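Local coordinates for DNA helicase assembly protein (Enterobacteria phage T4, PDB 1C1K), which loads the replicative helicase onto fork DNA covered by single-stranded-DNA-binding protein and coordinates leading- and lagging-strand synthesis in the phage, at residues 113-116 and 117-121; 142-146 and 147-151; 167-170 and 171-174. All coordinates share one frame; numbering follows the deposited sequence.

Interaction 1: 113-116 and 117-121; sequences FEED and IRNIY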
loop_
_atom_site.group_PDB
_atom_site.type_symbol
_atom_site.label_atom_id
_atom_site.label_comp_id
_atom_site.label_asym_id
_atom_site.label_seq_id
_atom_site.Cartn_x
_atom_site.Cartn_y
_atom_site.Cartn_z
ATOM N N PHE A 113 5.635 -4.791 11.616
ATOM C CA PHE A 113 6.916 -4.390 11.028
ATOM C C PHE A 113 8.020 -5.203 11.716
ATOM O O PHE A 113 8.880 -5.794 11.060
ATOM C CB PHE A 113 7.132 -2.882 11.247
ATOM C CG PHE A 113 8.375 -2.327 10.599
ATOM C CD1 PHE A 113 8.782 -2.748 9.334
ATOM C CD2 PHE A 113 9.125 -1.350 11.247
ATOM C CE1 PHE A 113 9.920 -2.196 8.721
ATOM C CE2 PHE A 113 10.266 -0.791 10.641
ATOM C CZ PHE A 113 10.657 -1.215 9.382
ATOM N N GLU A 114 7.974 -5.248 13.043
ATOM C CA GLU A 114 8.964 -5.997 13.807
ATOM C C GLU A 114 8.923 -7.478 13.424
ATOM O O GLU A 114 9.961 -8.114 13.222
ATOM C CB GLU A 114 8.708 -5.807 15.308
ATOM C CG GLU A 114 9.306 -4.501 15.838
ATOM C CD GLU A 114 8.664 -3.995 17.120
ATOM O OE1 GLU A 114 7.936 -4.756 17.783
ATOM O OE2 GLU A 114 8.897 -2.820 17.468
ATOM N N GLU A 115 7.723 -8.030 13.318
ATOM C CA GLU A 115 7.563 -9.431 12.943
ATOM C C GLU A 115 8.212 -9.686 11.580
ATOM O O GLU A 115 8.991 -10.632 11.407
ATOM C CB GLU A 115 6.072 -9.778 12.878
ATOM C CG GLU A 115 5.773 -11.203 12.461
ATOM C CD GLU A 115 4.289 -11.451 12.273
ATOM O OE1 GLU A 115 3.501 -10.482 12.351
ATOM O OE2 GLU A 115 3.912 -12.617 12.049
ATOM N N ASP A 116 7.889 -8.829 10.615
ATOM C CA ASP A 116 8.426 -8.959 9.266
ATOM C C ASP A 116 9.951 -8.862 9.255
ATOM O O ASP A 116 10.610 -9.632 8.558
ATOM C CB ASP A 116 7.818 -7.890 8.353
ATOM C CG ASP A 116 6.374 -8.193 7.983
ATOM O OD1 ASP A 116 5.734 -7.334 7.337
ATOM O OD2 ASP A 116 5.877 -9.290 8.329
ATOM N N ILE A 117 10.509 -7.931 10.028
ATOM C CA ILE A 117 11.961 -7.776 10.084
ATOM C C ILE A 117 12.607 -9.068 10.579
ATOM O O ILE A 117 13.568 -9.551 9.986
ATOM C CB ILE A 117 12.368 -6.605 11.005
ATOM C CG1 ILE A 117 11.990 -5.271 10.349
ATOM C CG2 ILE A 117 13.869 -6.626 11.258
ATOM C CD1 ILE A 117 11.867 -4.122 11.327
ATOM N N ARG A 118 12.079 -9.632 11.664
ATOM C CA ARG A 118 12.629 -10.881 12.188
ATOM C C ARG A 118 12.572 -11.955 11.116
ATOM O O ARG A 118 13.541 -12.678 10.903
ATOM C CB ARG A 118 11.847 -11.356 13.419
ATOM C CG ARG A 118 12.043 -10.497 14.638
ATOM C CD ARG A 118 11.216 -10.995 15.826
ATOM N NE ARG A 118 11.004 -9.924 16.795
ATOM C CZ ARG A 118 9.819 -9.396 17.093
ATOM N NH1 ARG A 118 8.712 -9.834 16.501
ATOM N NH2 ARG A 118 9.750 -8.407 17.974
ATOM N N ASN A 119 11.438 -12.067 10.430
ATOM C CA ASN A 119 11.306 -13.079 9.396
ATOM C C ASN A 119 12.269 -12.836 8.236
ATOM O O ASN A 119 12.782 -13.787 7.642
ATOM C CB ASN A 119 9.860 -13.138 8.898
ATOM C CG ASN A 119 8.931 -13.789 9.905
ATOM O OD1 ASN A 119 7.711 -13.664 9.821
ATOM N ND2 ASN A 119 9.511 -14.489 10.867
ATOM N N ILE A 120 12.522 -11.572 7.910
ATOM C CA ILE A 120 13.450 -11.270 6.821
ATOM C C ILE A 120 14.845 -11.706 7.245
ATOM O O ILE A 120 15.592 -12.277 6.447
ATOM C CB ILE A 120 13.499 -9.760 6.492
ATOM C CG1 ILE A 120 12.154 -9.298 5.927
ATOM C CG2 ILE A 120 14.604 -9.485 5.467
ATOM C CD1 ILE A 120 11.997 -7.796 5.935
ATOM N N TYR A 121 15.185 -11.440 8.504
ATOM C CA TYR A 121 16.493 -11.805 9.035
ATOM C C TYR A 121 16.726 -13.318 9.014
ATOM O O TYR A 121 17.742 -13.785 8.508
ATOM C CB TYR A 121 16.652 -11.280 10.464
ATOM C CG TYR A 121 17.953 -11.697 11.116
ATOM C CD1 TYR A 121 19.114 -10.935 10.961
ATOM C CD2 TYR A 121 18.028 -12.865 11.878
ATOM C CE1 TYR A 121 20.319 -11.329 11.552
ATOM C CE2 TYR A 121 19.226 -13.267 12.472
ATOM C CZ TYR A 121 20.365 -12.496 12.306
ATOM O OH TYR A 121 21.546 -12.895 12.907
HETATM O O HOH W 1 7.365 -7.173 18.417
#
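Ile117 sets its CD1 methyl over the centre of the Phe113 ring one turn back, 3.6 Å from the ring centroid and 6° off its normal, a CH-pi contact made face-on. CG of Phe113 lies anti to its backbone N (chi1 -176°), while CG1 of Ile117 lies beside its own N, which points the methyl back along the helix to the ring. Arg118 runs alongside Glu114 in the same direction, but Glu114 OE1 and Arg118 NH2 stay 4.1 Å apart, too far for a salt bridge. A water lying in the guanidinium plane joins them, donating to Glu114 OE1 at 2.6 Å and accepting from Arg118 NH2 at 2.7 Å. Asn119 follows Glu115 on the outer surface, its OD1 4.1 Å from Glu115 CG. Ile120 N bonds to Asp116 O at 2.8 Å, and CG1 of Ile120 rests against that same oxygen. The Asp116 carboxylate is buried and held by Thr160 OG1, Ser157 N and a salt bridge to Lys112. Successive i to i+4 backbone bonds and paired side chains make this a regular amphipathic alpha-helix, part of 109-126, with Phe113 and Ile120 packed on helix 158-168.

Interaction 2: 142-146 and 147-151; sequences VQSSY and IFKLL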
loop_
_atom_site.group_PDB
_atom_site.type_symbol
_atom_site.label_atom_id
_atom_site.label_comp_id
_atom_site.label_asym_id
_atom_site.label_seq_id
_atom_site.Cartn_x
_atom_site.Cartn_y
_atom_site.Cartn_z
ATOM N N VAL A 142 18.562 -12.067 -11.988
ATOM C CA VAL A 142 17.171 -12.499 -11.908
ATOM C C VAL A 142 16.160 -11.362 -12.012
ATOM O O VAL A 142 14.963 -11.575 -11.826
ATOM C CB VAL A 142 16.917 -13.276 -10.591
ATOM C CG1 VAL A 142 17.762 -14.540 -10.565
ATOM C CG2 VAL A 142 17.258 -12.408 -9.400
ATOM N N GLN A 143 16.646 -10.162 -12.315
ATOM C CA GLN A 143 15.794 -8.981 -12.452
ATOM C C GLN A 143 14.875 -8.806 -11.251
ATOM O O GLN A 143 13.726 -8.391 -11.395
ATOM C CB GLN A 143 14.948 -9.080 -13.726
ATOM C CG GLN A 143 15.755 -9.176 -15.008
ATOM C CD GLN A 143 14.965 -8.738 -16.228
ATOM O OE1 GLN A 143 13.736 -8.688 -16.200
ATOM N NE2 GLN A 143 15.670 -8.416 -17.307
ATOM N N SER A 144 15.390 -9.109 -10.066
ATOM C CA SER A 144 14.598 -9.006 -8.851
ATOM C C SER A 144 15.507 -8.859 -7.636
ATOM O O SER A 144 16.675 -8.490 -7.764
ATOM C CB SER A 144 13.732 -10.262 -8.705
ATOM O OG SER A 144 12.785 -10.133 -7.658
ATOM N N SER A 145 14.956 -9.142 -6.460
ATOM C CA SER A 145 15.698 -9.075 -5.209
ATOM C C SER A 145 14.979 -9.962 -4.213
ATOM O O SER A 145 13.802 -10.285 -4.399
ATOM C CB SER A 145 15.757 -7.638 -4.670
ATOM O OG SER A 145 14.461 -7.141 -4.365
ATOM N N TYR A 146 15.676 -10.366 -3.159
ATOM C CA TYR A 146 15.042 -11.200 -2.156
ATOM C C TYR A 146 13.907 -10.429 -1.491
ATOM O O TYR A 146 12.820 -10.972 -1.282
ATOM C CB TYR A 146 16.059 -11.630 -1.103
ATOM C CG TYR A 146 16.935 -12.785 -1.529
ATOM C CD1 TYR A 146 18.324 -12.669 -1.509
ATOM C CD2 TYR A 146 16.376 -14.005 -1.919
ATOM C CE1 TYR A 146 19.141 -13.746 -1.865
ATOM C CE2 TYR A 146 17.180 -15.085 -2.276
ATOM C CZ TYR A 146 18.561 -14.946 -2.244
ATOM O OH TYR A 146 19.362 -16.010 -2.586
ATOM N N ILE A 147 14.138 -9.156 -1.173
ATOM C CA ILE A 147 13.094 -8.384 -0.510
ATOM C C ILE A 147 11.839 -8.262 -1.373
ATOM O O ILE A 147 10.717 -8.335 -0.858
ATOM C CB ILE A 147 13.617 -6.983 -0.051
ATOM C CG1 ILE A 147 12.677 -6.412 1.020
ATOM C CG2 ILE A 147 13.757 -6.034 -1.241
ATOM C CD1 ILE A 147 12.641 -7.222 2.314
ATOM N N PHE A 148 12.006 -8.089 -2.681
ATOM C CA PHE A 148 10.838 -8.008 -3.551
ATOM C C PHE A 148 10.145 -9.367 -3.590
ATOM O O PHE A 148 8.921 -9.451 -3.565
ATOM C CB PHE A 148 11.241 -7.603 -4.970
ATOM C CG PHE A 148 10.084 -7.567 -5.943
ATOM C CD1 PHE A 148 8.853 -7.035 -5.567
ATOM C CD2 PHE A 148 10.226 -8.071 -7.232
ATOM C CE1 PHE A 148 7.783 -7.007 -6.461
ATOM C CE2 PHE A 148 9.161 -8.046 -8.133
ATOM C CZ PHE A 148 7.936 -7.512 -7.741
ATOM N N LYS A 149 10.936 -10.439 -3.643
ATOM C CA LYS A 149 10.387 -11.792 -3.685
ATOM C C LYS A 149 9.569 -12.079 -2.435
ATOM O O LYS A 149 8.542 -12.758 -2.504
ATOM C CB LYS A 149 11.513 -12.828 -3.809
ATOM C CG LYS A 149 12.026 -13.027 -5.223
ATOM C CD LYS A 149 13.201 -13.992 -5.256
ATOM C CE LYS A 149 13.861 -14.031 -6.626
ATOM N NZ LYS A 149 12.888 -14.253 -7.721
ATOM N N LEU A 150 10.024 -11.566 -1.297
ATOM C CA LEU A 150 9.315 -11.777 -0.042
ATOM C C LEU A 150 7.972 -11.055 -0.077
ATOM O O LEU A 150 6.973 -11.543 0.458
ATOM C CB LEU A 150 10.161 -11.288 1.135
ATOM C CG LEU A 150 11.389 -12.162 1.432
ATOM C CD1 LEU A 150 12.247 -11.513 2.511
ATOM C CD2 LEU A 150 10.933 -13.554 1.861
ATOM N N LEU A 151 7.941 -9.889 -0.712
ATOM C CA LEU A 151 6.691 -9.152 -0.812
ATOM C C LEU A 151 5.744 -9.936 -1.717
ATOM O O LEU A 151 4.561 -10.087 -1.414
ATOM C CB LEU A 151 6.933 -7.762 -1.401
ATOM C CG LEU A 151 5.678 -6.945 -1.714
ATOM C CD1 LEU A 151 4.906 -6.667 -0.429
ATOM C CD2 LEU A 151 6.084 -5.649 -2.401
HETATM O O HOH W 2 10.826 -12.092 -8.482
#
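Ser145 turns its OG between its backbone N and carbonyl carbon (chi1 63°), and from there the oxygen reaches forward to Phe148 N, whereas Ser144 holds OG anti to its own N (chi1 -171°) and meets the Phe148 ring instead. The capping bond from Phe148 N to Ser145 OG is 3.1 Å long with an N-H...O angle of 154°. It supplies an acceptor to an amide of the first helical turn, and the same OG also touches Phe148 CB and, at 3.4 Å, Ile147 CG2. His174 NE2 is a further partner of this buried hydroxyl, so the cap is tied to a neighbouring helix.

Ser144 OG comes up to the edge of the Phe148 ring, near its plane, 3.3 Å from CD2. The ring meets Trp183 and Tyr186 edge-to-face. Lys149 folds back along the chain: its CG lies 3.4 Å from Ser145 O, and its bent end brings NZ towards Ser144. NZ remains 4.1 Å from Ser144 OG, and a water bridges the two, accepting from Lys149 NZ at 3.1 Å. Behind the cap the backbone closes its first turns, Lys149 N bonding to Ser145 O and Leu150 N to Tyr146 O. Leu150 CG lies against Tyr146 O, while the Leu150 and Ile147 side chains pack on Ile120 of helix 109-126. A serine whose OG accepts from the amide three residues on is a classic N-cap, here starting the short helix 146-152 after a long loop.

Interaction 3: 167-170 and 171-174; sequences FLNI and IDKH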
loop_
_atom_site.group_PDB
_atom_site.type_symbol
_atom_site.label_atom_id
_atom_site.label_comp_id
_atom_site.label_asym_id
_atom_site.label_seq_id
_atom_site.Cartn_x
_atom_site.Cartn_y
_atom_site.Cartn_z
ATOM N N PHE A 167 14.342 4.300 4.657
ATOM C CA PHE A 167 15.745 4.535 5.005
ATOM C C PHE A 167 16.721 3.714 4.166
ATOM O O PHE A 167 17.927 3.926 4.253
ATOM C CB PHE A 167 15.998 4.295 6.504
ATOM C CG PHE A 167 15.630 2.918 6.977
ATOM C CD1 PHE A 167 16.582 1.906 7.021
ATOM C CD2 PHE A 167 14.328 2.631 7.378
ATOM C CE1 PHE A 167 16.245 0.626 7.453
ATOM C CE2 PHE A 167 13.977 1.349 7.814
ATOM C CZ PHE A 167 14.939 0.344 7.848
ATOM N N LEU A 168 16.208 2.795 3.347
ATOM C CA LEU A 168 17.069 1.967 2.499
ATOM C C LEU A 168 16.991 2.311 1.009
ATOM O O LEU A 168 17.780 1.800 0.211
ATOM C CB LEU A 168 16.751 0.481 2.701
ATOM C CG LEU A 168 16.984 -0.098 4.105
ATOM C CD1 LEU A 168 16.611 -1.571 4.111
ATOM C CD2 LEU A 168 18.444 0.092 4.517
ATOM N N ASN A 169 16.030 3.153 0.627
ATOM C CA ASN A 169 15.886 3.580 -0.768
ATOM C C ASN A 169 15.771 2.422 -1.771
ATOM O O ASN A 169 16.356 2.465 -2.853
ATOM C CB ASN A 169 17.084 4.473 -1.143
ATOM C CG ASN A 169 16.896 5.185 -2.477
ATOM O OD1 ASN A 169 17.861 5.397 -3.224
ATOM N ND2 ASN A 169 15.661 5.559 -2.781
ATOM N N ILE A 170 14.997 1.402 -1.419
ATOM C CA ILE A 170 14.815 0.223 -2.262
ATOM C C ILE A 170 14.051 0.436 -3.567
ATOM O O ILE A 170 14.479 -0.012 -4.634
ATOM C CB ILE A 170 14.078 -0.896 -1.487
ATOM C CG1 ILE A 170 14.897 -1.334 -0.272
ATOM C CG2 ILE A 170 13.815 -2.075 -2.402
ATOM C CD1 ILE A 170 14.053 -2.017 0.810
ATOM N N ILE A 171 12.903 1.099 -3.475
ATOM C CA ILE A 171 12.055 1.321 -4.638
ATOM C C ILE A 171 12.737 2.075 -5.767
ATOM O O ILE A 171 12.798 1.588 -6.896
ATOM C CB ILE A 171 10.754 2.070 -4.244
ATOM C CG1 ILE A 171 9.936 1.220 -3.264
ATOM C CG2 ILE A 171 9.922 2.371 -5.489
ATOM C CD1 ILE A 171 8.871 2.008 -2.482
ATOM N N ASP A 172 13.256 3.257 -5.462
ATOM C CA ASP A 172 13.906 4.074 -6.479
ATOM C C ASP A 172 15.103 3.377 -7.114
ATOM O O ASP A 172 15.290 3.457 -8.321
ATOM C CB ASP A 172 14.310 5.425 -5.891
ATOM C CG ASP A 172 13.106 6.283 -5.520
ATOM O OD1 ASP A 172 13.305 7.349 -4.907
ATOM O OD2 ASP A 172 11.962 5.889 -5.840
ATOM N N LYS A 173 15.900 2.680 -6.310
ATOM C CA LYS A 173 17.060 1.962 -6.841
ATOM C C LYS A 173 16.623 0.829 -7.770
ATOM O O LYS A 173 17.258 0.573 -8.789
ATOM C CB LYS A 173 17.905 1.402 -5.700
ATOM C CG LYS A 173 18.604 2.474 -4.890
ATOM C CD LYS A 173 19.991 2.031 -4.484
ATOM C CE LYS A 173 20.016 1.564 -3.041
ATOM N NZ LYS A 173 21.020 0.480 -2.846
ATOM N N HIS A 174 15.541 0.144 -7.418
ATOM C CA HIS A 174 15.040 -0.933 -8.257
ATOM C C HIS A 174 14.542 -0.330 -9.576
ATOM O O HIS A 174 14.834 -0.840 -10.660
ATOM C CB HIS A 174 13.888 -1.665 -7.552
ATOM C CG HIS A 174 14.329 -2.780 -6.648
ATOM N ND1 HIS A 174 15.266 -2.609 -5.652
ATOM C CD2 HIS A 174 13.934 -4.074 -6.574
ATOM C CE1 HIS A 174 15.430 -3.749 -5.001
ATOM N NE2 HIS A 174 14.632 -4.654 -5.541
HETATM O O HOH W 3 18.618 -0.489 -1.109
HETATM O O HOH W 4 13.091 4.592 -2.944
#
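Ile170 O accepts two hydrogen bonds from His174: one from N at 3.0 Å, and a weak one from ND1 at 2.9 Å, bent to 117° at the hydrogen. The imidazole lies alongside Ile170, and chi1 of -87° turns the ring to the side of its own backbone N, where ND1 can reach the Ile170 carbonyl oxygen. Lys173 N reaches Asn169 O only weakly, at 3.5 Å.

Waters mediate two further links. One accepts from Asp172 N and, only weakly, from Asn169 ND2; Asn169 sits at the N-cap position, but its side chain makes no capping bond. Another donates to Leu168 O at 2.8 Å and is a weak acceptor for Lys173 NZ, which also forms a salt bridge with Glu137.

Van der Waals contacts complete the account. Ile170 CG2 lies 3.5 Å from His174 CE1. Lys173 CG makes a tight approach to Asn169 O, at 3.0 Å, and also touches Asn169 OD1. Asp172 CB approaches Asn169 ND2 at 3.4 Å, the amide and carboxylate planes almost perpendicular, while Asp172 OD2 is salt-bridged to Arg194.

Asn169, with positive phi, ends helix 158-168 and, as the N-cap residue, immediately precedes helix 170-177. Ile170 packs back on Phe161 and Leu164 of the first, Ile171 rests on helix 181-196, and the other imidazole nitrogen of His174, NE2, is hydrogen-bonded to Ser145 OG, just before helix 146-152.

All three are local contacts within the C-terminal part of the chain. Interaction 1 lies in the middle of the long helix 109-126, whereas interactions 2 and 3 lie at helix starts, one capped by a serine hydroxyl, the other with no side-chain capping bond, a water accepting from Asp172 N instead. Interaction 2 is largely buried; 1 and 3 are partly buried. Each carries bridging water: Glu114 to Arg118 in 1, Ser144 to Lys149 in 2, side chain to backbone in 3. Interactions 1 and 2 join through apolar packing, Ile120 CD1 to Ile147 CD1 at 3.7 Å. Interactions 2 and 3 add a probable hydrogen bond, Ser145 OG to His174 NE2 at 2.8 Å, besides Ile147 packing on Ile170. Interactions 1 and 3 do not touch.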